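Local structure of teichoic acid biosynthesis protein F (Staphylococcus epidermidis, 3L7I) at residues I483-N486 with R487-E491; S624-M627 with F628-G631; L680-V683 with Q684-Q688. The protein belongs to the machinery of teichoic acid biosynthesis and carries a region of the GT-B superfamily, preceded in sequence by one related to GT-A glycosyltransferases. All coordinates share one frame; numbering follows the deposited sequence.

Contact 1: residues I483-N486 with R487-E491; sequences ISPN and RYSTE
N486 caps the helix that starts at R487. Its amide oxygen OD1 takes two bonds from S489: one from the backbone N, 3.0 Å away and in the plane of the amide carbonyl, and one from the hydroxyl OG, tilted out of that plane. The same OD1 sits at the edge of the Y488 ring, 3.5 Å from CD2, while ND2 on the other branch is held by F698 O and T446 OG1. Both ends of the amide are thus tied down, which fixes its rotation. Beside the cap, P485 CD packs on S489 CB at 3.5 Å, and the backbone closes with T490 N to N486 O, 2.9 Å and almost straight (171°). S484 OG, trans to its own N (chi1 -172°), lies 2.9 Å from T490 OG1. This is the tight, buried side. R487 marks the exposed one: its CB bond points away from the turn, the chain beyond bends at chi2 and chi3, and its guanidinium pairs with E506, which also bonds T490 OG1. Strand 481-484 runs between 438-441 and 504-506 in the seven-stranded parallel sheet, and the cap forms the strand-to-helix corner of the beta-alpha-beta unit 481-484, 487-496, 504-506.

Contact 2: residues S624-M627 with F628-G631; sequences SSVM and FDYG. With SO4 (sulfate ion), chain G.
M627 lays its side chain over one face of the F628 ring. CG stands 4.3 Å above the plane and over the centre. SD lies 4.8 Å from the ring centroid, close to the ring normal, and the methyl CE reaches on to the far rim beside CZ. The pair is a Met-aromatic contact between sequence neighbours, their chains side by side and pointing the same way. It depends on the methionine's first torsion, chi1 54°, which sets CG between the backbone N and the carbonyl carbon; beyond CG the chain runs extended across the ring. Outside the pair, F698 meets the F628 ring with planes at about 50°, and L448 and F639 touch M627.

Beneath the side chains the short helix is held by backbone bonds. V626 O accepts from Y630 N at 3.0 Å, nearly in line with its C=O, and also from D629 N, which approaches from above the carbonyl plane. The carboxylate of D629 is turned to R511 in a salt bridge, with N512 also bonding OD2, while Y630 OH reaches S616 O.

At the start of the turn S624 OG caps V626 N at 3.1 Å and, as donor, bonds O4 of a sulfate ion. That oxygen also takes the backbone N-H of S625, at 2.6 Å. The sulfate, probably from the crystallisation liquor, therefore sits at the helix N-terminus, where the helix dipole would be expected to favour an anion. Helix 626-630 links strands 618-621 and 637-640 in a beta-alpha-beta unit, and an anion held at a helix N-terminus after a parallel strand is a familiar feature of Rossmann-like domains such as those of GT-B proteins.

Contact 3: residues L680-V683 with Q684-Q688; sequences LDKV and QQQYQ
The short helix 680-686 comes to its end here, with V683 and Y687 one turn apart on the same flank. V683 CG1 lies 3.6 Å from Y687 CD1, the methyl meeting the CD1-CE1 side of the ring as the two chains cross obliquely. With chi1 at -159°, which sets it opposite the backbone N, CG1 is the branch that reaches the ring. The ring also brings its edge up to V683 O, 3.3 Å from CD1 and near the ring plane, while the same oxygen accepts the backbone N of Y687 at 3.0 Å. P665 touches the tyrosine from a loop.

Three more backbone bonds of the alpha-helical i to i+4 kind make up the body of the helix, from Q684, Q685 and Q686 N to L680, D681 and K682 O. Y687 is the first residue to leave helical angles, and it also stands at the N-cap position of the next helix, 688-698, so one residue serves as the joint between two helices.

On the exposed flank K682 and Q686 run alongside each other, with K682 CG 4.2 Å from Q686 NE2, a loose approach. Q684 NE2 behaves differently: the chain bends at chi2 (86°) and the amide donates to Q688 OE1 at 3.0 Å, in the plane of the acceptor carbonyl, bridging the junction, and it bonds K634 O as well.

Along the chain the three contacts follow in series, and all lie in the GT-B-type part of the protein. Contact 1 belongs to the seven-stranded parallel sheet and contact 2 to the six-stranded one, the two Rossmann-like halves expected of a GT-B protein. Their centres are about 14 Å apart and their nearest atoms about 4 Å, consistent with two helix N-termini lying near the interface of the two halves. T446 and F698 touch residues of both, tying the two helix starts to common neighbours. Contact 3 lies farther out, its centre about 18 Å from that of contact 2 and about 28 Å from that of contact 1, on the helix pair 680-686 and 688-698, which leads back toward F698.

Contact 1: residues I483-N486 with R487-E491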
loop_
_atom_site.group_PDB
_atom_site.type_symbol
_atom_site.label_atom_id
_atom_site.label_comp_id
_atom_site.label_asym_id
_atom_site.label_seq_id
_atom_site.Cartn_x
_atom_site.Cartn_y
_atom_site.Cartn_z
ATOM N N ILE A 483 -38.664 -4.172 24.714
ATOM C CA ILE A 483 -39.628 -4.108 25.807
ATOM C C ILE A 483 -40.789 -3.191 25.461
ATOM O O ILE A 483 -40.598 -2.145 24.823
ATOM C CB ILE A 483 -38.964 -3.650 27.091
ATOM C CG1 ILE A 483 -37.997 -4.727 27.586
ATOM C CG2 ILE A 483 -39.998 -3.360 28.155
ATOM C CD1 ILE A 483 -37.583 -4.558 29.027
ATOM N N SER A 484 -41.996 -3.574 25.865
ATOM C CA SER A 484 -43.148 -2.696 25.675
ATOM C C SER A 484 -43.930 -2.470 26.965
ATOM O O SER A 484 -44.168 -3.417 27.733
ATOM C CB SER A 484 -44.082 -3.239 24.594
ATOM O OG SER A 484 -45.091 -2.298 24.272
ATOM N N PRO A 485 -44.333 -1.210 27.207
ATOM C CA PRO A 485 -45.098 -0.759 28.376
ATOM C C PRO A 485 -46.612 -0.982 28.239
ATOM O O PRO A 485 -47.298 -1.103 29.262
ATOM C CB PRO A 485 -44.809 0.748 28.435
ATOM C CG PRO A 485 -43.743 1.001 27.459
ATOM C CD PRO A 485 -43.834 -0.076 26.425
ATOM N N ASN A 486 -47.119 -1.032 27.008
ATOM C CA ASN A 486 -48.562 -1.119 26.752
ATOM C C ASN A 486 -48.881 -1.463 25.294
ATOM O O ASN A 486 -48.017 -1.372 24.431
ATOM C CB ASN A 486 -49.256 0.192 27.151
ATOM C CG ASN A 486 -48.363 1.404 26.950
ATOM O OD1 ASN A 486 -48.129 1.849 25.823
ATOM N ND2 ASN A 486 -47.847 1.938 28.047
ATOM N N ARG A 487 -50.125 -1.846 25.016
ATOM C CA ARG A 487 -50.498 -2.230 23.661
ATOM C C ARG A 487 -50.309 -1.086 22.685
ATOM O O ARG A 487 -49.895 -1.291 21.551
ATOM C CB ARG A 487 -51.934 -2.733 23.606
ATOM C CG ARG A 487 -52.258 -3.386 22.284
ATOM C CD ARG A 487 -51.344 -4.582 22.022
ATOM N NE ARG A 487 -52.076 -5.851 22.067
ATOM C CZ ARG A 487 -51.976 -6.769 23.030
ATOM N NH1 ARG A 487 -51.154 -6.586 24.062
ATOM N NH2 ARG A 487 -52.704 -7.887 22.953
ATOM N N TYR A 488 -50.621 0.118 23.145
ATOM C CA TYR A 488 -50.405 1.354 22.396
ATOM C C TYR A 488 -48.951 1.531 21.986
ATOM O O TYR A 488 -48.661 1.891 20.857
ATOM C CB TYR A 488 -50.876 2.510 23.259
ATOM C CG TYR A 488 -50.334 3.885 22.950
ATOM C CD1 TYR A 488 -51.050 4.772 22.162
ATOM C CD2 TYR A 488 -49.144 4.324 23.517
ATOM C CE1 TYR A 488 -50.572 6.037 21.907
ATOM C CE2 TYR A 488 -48.659 5.585 23.269
ATOM C CZ TYR A 488 -49.379 6.439 22.470
ATOM O OH TYR A 488 -48.898 7.706 22.226
ATOM N N SER A 489 -48.033 1.262 22.900
ATOM C CA SER A 489 -46.621 1.280 22.548
ATOM C C SER A 489 -46.258 0.150 21.585
ATOM O O SER A 489 -45.552 0.375 20.617
ATOM C CB SER A 489 -45.736 1.239 23.799
ATOM O OG SER A 489 -45.584 2.535 24.351
ATOM N N THR A 490 -46.735 -1.060 21.850
ATOM C CA THR A 490 -46.517 -2.159 20.925
ATOM C C THR A 490 -46.963 -1.805 19.512
ATOM O O THR A 490 -46.240 -2.037 18.558
ATOM C CB THR A 490 -47.279 -3.432 21.333
ATOM O OG1 THR A 490 -46.884 -3.846 22.648
ATOM C CG2 THR A 490 -47.003 -4.557 20.337
ATOM N N GLU A 491 -48.163 -1.255 19.373
ATOM C CA GLU A 491 -48.723 -1.014 18.048
ATOM C C GLU A 491 -47.885 0.026 17.309
ATOM O O GLU A 491 -47.639 -0.098 16.107
ATOM C CB GLU A 491 -50.183 -0.576 18.155
ATOM C CG GLU A 491 -51.120 -1.354 17.241
ATOM C CD GLU A 491 -51.461 -2.758 17.770
ATOM O OE1 GLU A 491 -52.477 -2.895 18.499
ATOM O OE2 GLU A 491 -50.731 -3.727 17.442
#

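Contact 2: residues S624-M627 with F628-G631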
loop_
_atom_site.group_PDB
_atom_site.type_symbol
_atom_site.label_atom_id
_atom_site.label_comp_id
_atom_site.label_asym_id
_atom_site.label_seq_id
_atom_site.Cartn_x
_atom_site.Cartn_y
_atom_site.Cartn_z
ATOM N N SER A 624 -44.433 15.249 27.518
ATOM C CA SER A 624 -43.350 14.370 27.889
ATOM C C SER A 624 -43.847 12.981 28.146
ATOM O O SER A 624 -44.922 12.784 28.712
ATOM C CB SER A 624 -42.637 14.901 29.125
ATOM O OG SER A 624 -41.620 14.005 29.523
ATOM N N SER A 625 -43.040 12.021 27.732
ATOM C CA SER A 625 -43.297 10.623 27.988
ATOM C C SER A 625 -43.254 10.285 29.486
ATOM O O SER A 625 -43.609 9.169 29.868
ATOM C CB SER A 625 -42.275 9.776 27.225
ATOM O OG SER A 625 -41.977 8.580 27.923
ATOM N N VAL A 626 -42.808 11.216 30.330
ATOM C CA VAL A 626 -42.865 10.962 31.767
ATOM C C VAL A 626 -44.282 10.828 32.298
ATOM O O VAL A 626 -44.506 10.142 33.282
ATOM C CB VAL A 626 -42.140 12.022 32.655
ATOM C CG1 VAL A 626 -40.644 11.938 32.487
ATOM C CG2 VAL A 626 -42.687 13.433 32.394
ATOM N N MET A 627 -45.248 11.488 31.685
ATOM C CA MET A 627 -46.595 11.365 32.218
ATOM C C MET A 627 -47.040 9.895 32.244
ATOM O O MET A 627 -47.832 9.491 33.097
ATOM C CB MET A 627 -47.573 12.219 31.425
ATOM C CG MET A 627 -47.542 11.948 29.953
ATOM S SD MET A 627 -48.937 12.733 29.153
ATOM C CE MET A 627 -48.706 12.185 27.455
ATOM N N PHE A 628 -46.521 9.098 31.315
ATOM C CA PHE A 628 -46.951 7.720 31.203
ATOM C C PHE A 628 -46.336 6.904 32.319
ATOM O O PHE A 628 -46.844 5.839 32.663
ATOM C CB PHE A 628 -46.557 7.110 29.858
ATOM C CG PHE A 628 -47.214 7.748 28.674
ATOM C CD1 PHE A 628 -48.582 7.709 28.518
ATOM C CD2 PHE A 628 -46.461 8.364 27.701
ATOM C CE1 PHE A 628 -49.185 8.280 27.431
ATOM C CE2 PHE A 628 -47.064 8.936 26.606
ATOM C CZ PHE A 628 -48.424 8.894 26.474
ATOM N N ASP A 629 -45.227 7.381 32.870
ATOM C CA ASP A 629 -44.570 6.675 33.956
ATOM C C ASP A 629 -45.277 7.005 35.251
ATOM O O ASP A 629 -45.738 6.120 35.985
ATOM C CB ASP A 629 -43.113 7.115 34.080
ATOM C CG ASP A 629 -42.275 6.703 32.889
ATOM O OD1 ASP A 629 -41.607 7.591 32.311
ATOM O OD2 ASP A 629 -42.283 5.496 32.530
ATOM N N TYR A 630 -45.353 8.302 35.522
ATOM C CA TYR A 630 -45.900 8.812 36.771
ATOM C C TYR A 630 -47.318 8.296 36.987
ATOM O O TYR A 630 -47.756 8.117 38.120
ATOM C CB TYR A 630 -45.845 10.336 36.769
ATOM C CG TYR A 630 -46.305 10.937 38.039
ATOM C CD1 TYR A 630 -45.541 10.837 39.185
ATOM C CD2 TYR A 630 -47.517 11.595 38.112
ATOM C CE1 TYR A 630 -45.986 11.392 40.395
ATOM C CE2 TYR A 630 -47.970 12.150 39.304
ATOM C CZ TYR A 630 -47.199 12.049 40.434
ATOM O OH TYR A 630 -47.640 12.593 41.604
ATOM N N GLY A 631 -48.006 8.020 35.881
ATOM C CA GLY A 631 -49.381 7.536 35.883
ATOM C C GLY A 631 -49.621 6.211 36.594
ATOM O O GLY A 631 -50.745 5.890 36.973
HETATM S S SO4 G . -40.066 13.143 25.704
HETATM O O1 SO4 G . -39.066 14.129 26.135
HETATM O O2 SO4 G . -41.090 13.811 24.896
HETATM O O3 SO4 G . -39.433 12.096 24.901
HETATM O O4 SO4 G . -40.679 12.534 26.884
#

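Contact 3: residues L680-V683 with Q684-Q688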
loop_
_atom_site.group_PDB
_atom_site.type_symbol
_atom_site.label_atom_id
_atom_site.label_comp_id
_atom_site.label_asym_id
_atom_site.label_seq_id
_atom_site.Cartn_x
_atom_site.Cartn_y
_atom_site.Cartn_z
ATOM N N LEU A 680 -55.097 19.789 46.688
ATOM C CA LEU A 680 -54.852 18.604 45.872
ATOM C C LEU A 680 -56.029 17.624 45.885
ATOM O O LEU A 680 -56.447 17.140 44.831
ATOM C CB LEU A 680 -53.558 17.892 46.281
ATOM C CG LEU A 680 -52.314 18.227 45.455
ATOM C CD1 LEU A 680 -51.281 17.125 45.579
ATOM C CD2 LEU A 680 -52.675 18.444 43.996
ATOM N N ASP A 681 -56.564 17.339 47.069
ATOM C CA ASP A 681 -57.615 16.334 47.194
ATOM C C ASP A 681 -58.780 16.603 46.256
ATOM O O ASP A 681 -59.369 15.672 45.707
ATOM C CB ASP A 681 -58.124 16.244 48.630
ATOM C CG ASP A 681 -57.110 15.608 49.578
ATOM O OD1 ASP A 681 -56.177 14.911 49.099
ATOM O OD2 ASP A 681 -57.266 15.804 50.809
ATOM N N LYS A 682 -59.113 17.878 46.076
ATOM C CA LYS A 682 -60.221 18.246 45.205
ATOM C C LYS A 682 -59.893 17.936 43.756
ATOM O O LYS A 682 -60.777 17.601 42.967
ATOM C CB LYS A 682 -60.579 19.724 45.352
ATOM C CG LYS A 682 -61.749 20.162 44.472
ATOM C CD LYS A 682 -62.269 21.505 44.906
ATOM C CE LYS A 682 -62.437 21.527 46.416
ATOM N NZ LYS A 682 -62.974 22.834 46.884
ATOM N N VAL A 683 -58.619 18.053 43.404
ATOM C CA VAL A 683 -58.188 17.700 42.060
ATOM C C VAL A 683 -58.271 16.185 41.846
ATOM O O VAL A 683 -58.771 15.725 40.814
ATOM C CB VAL A 683 -56.771 18.198 41.782
ATOM C CG1 VAL A 683 -56.535 18.286 40.276
ATOM C CG2 VAL A 683 -56.574 19.545 42.447
ATOM N N GLN A 684 -57.787 15.418 42.825
ATOM C CA GLN A 684 -57.855 13.956 42.783
ATOM C C GLN A 684 -59.297 13.471 42.548
ATOM O O GLN A 684 -59.528 12.488 41.852
ATOM C CB GLN A 684 -57.287 13.374 44.082
ATOM C CG GLN A 684 -57.186 11.865 44.125
ATOM C CD GLN A 684 -55.907 11.355 43.513
ATOM O OE1 GLN A 684 -54.816 11.509 44.076
ATOM N NE2 GLN A 684 -56.030 10.729 42.352
ATOM N N GLN A 685 -60.261 14.175 43.129
ATOM C CA GLN A 685 -61.665 13.835 42.959
ATOM C C GLN A 685 -62.199 14.206 41.578
ATOM O O GLN A 685 -62.816 13.380 40.898
ATOM C CB GLN A 685 -62.508 14.529 44.020
ATOM C CG GLN A 685 -62.402 13.915 45.392
ATOM C CD GLN A 685 -63.298 14.613 46.385
ATOM O OE1 GLN A 685 -64.412 15.026 46.050
ATOM N NE2 GLN A 685 -62.815 14.760 47.616
ATOM N N GLN A 686 -61.984 15.451 41.170
ATOM C CA GLN A 686 -62.493 15.905 39.882
ATOM C C GLN A 686 -62.008 15.021 38.742
ATOM O O GLN A 686 -62.767 14.748 37.811
ATOM C CB GLN A 686 -62.120 17.364 39.616
ATOM C CG GLN A 686 -63.203 18.356 40.014
ATOM C CD GLN A 686 -62.712 19.797 40.012
ATOM O OE1 GLN A 686 -61.676 20.117 39.410
ATOM N NE2 GLN A 686 -63.455 20.679 40.694
ATOM N N TYR A 687 -60.760 14.562 38.831
ATOM C CA TYR A 687 -60.133 13.826 37.737
ATOM C C TYR A 687 -59.927 12.353 38.018
ATOM O O TYR A 687 -59.188 11.680 37.304
ATOM C CB TYR A 687 -58.796 14.464 37.376
ATOM C CG TYR A 687 -58.973 15.862 36.883
ATOM C CD1 TYR A 687 -58.770 16.940 37.728
ATOM C CD2 TYR A 687 -59.389 16.106 35.579
ATOM C CE1 TYR A 687 -58.951 18.232 37.286
ATOM C CE2 TYR A 687 -59.577 17.395 35.119
ATOM C CZ TYR A 687 -59.358 18.460 35.978
ATOM O OH TYR A 687 -59.546 19.762 35.537
ATOM N N GLN A 688 -60.574 11.848 39.059
ATOM C CA GLN A 688 -60.437 10.438 39.377
ATOM C C GLN A 688 -60.843 9.602 38.156
ATOM O O GLN A 688 -60.124 8.686 37.764
ATOM C CB GLN A 688 -61.221 10.093 40.636
ATOM C CG GLN A 688 -60.913 8.740 41.253
ATOM C CD GLN A 688 -59.456 8.532 41.597
ATOM O OE1 GLN A 688 -58.746 9.456 41.987
ATOM N NE2 GLN A 688 -59.003 7.296 41.464
#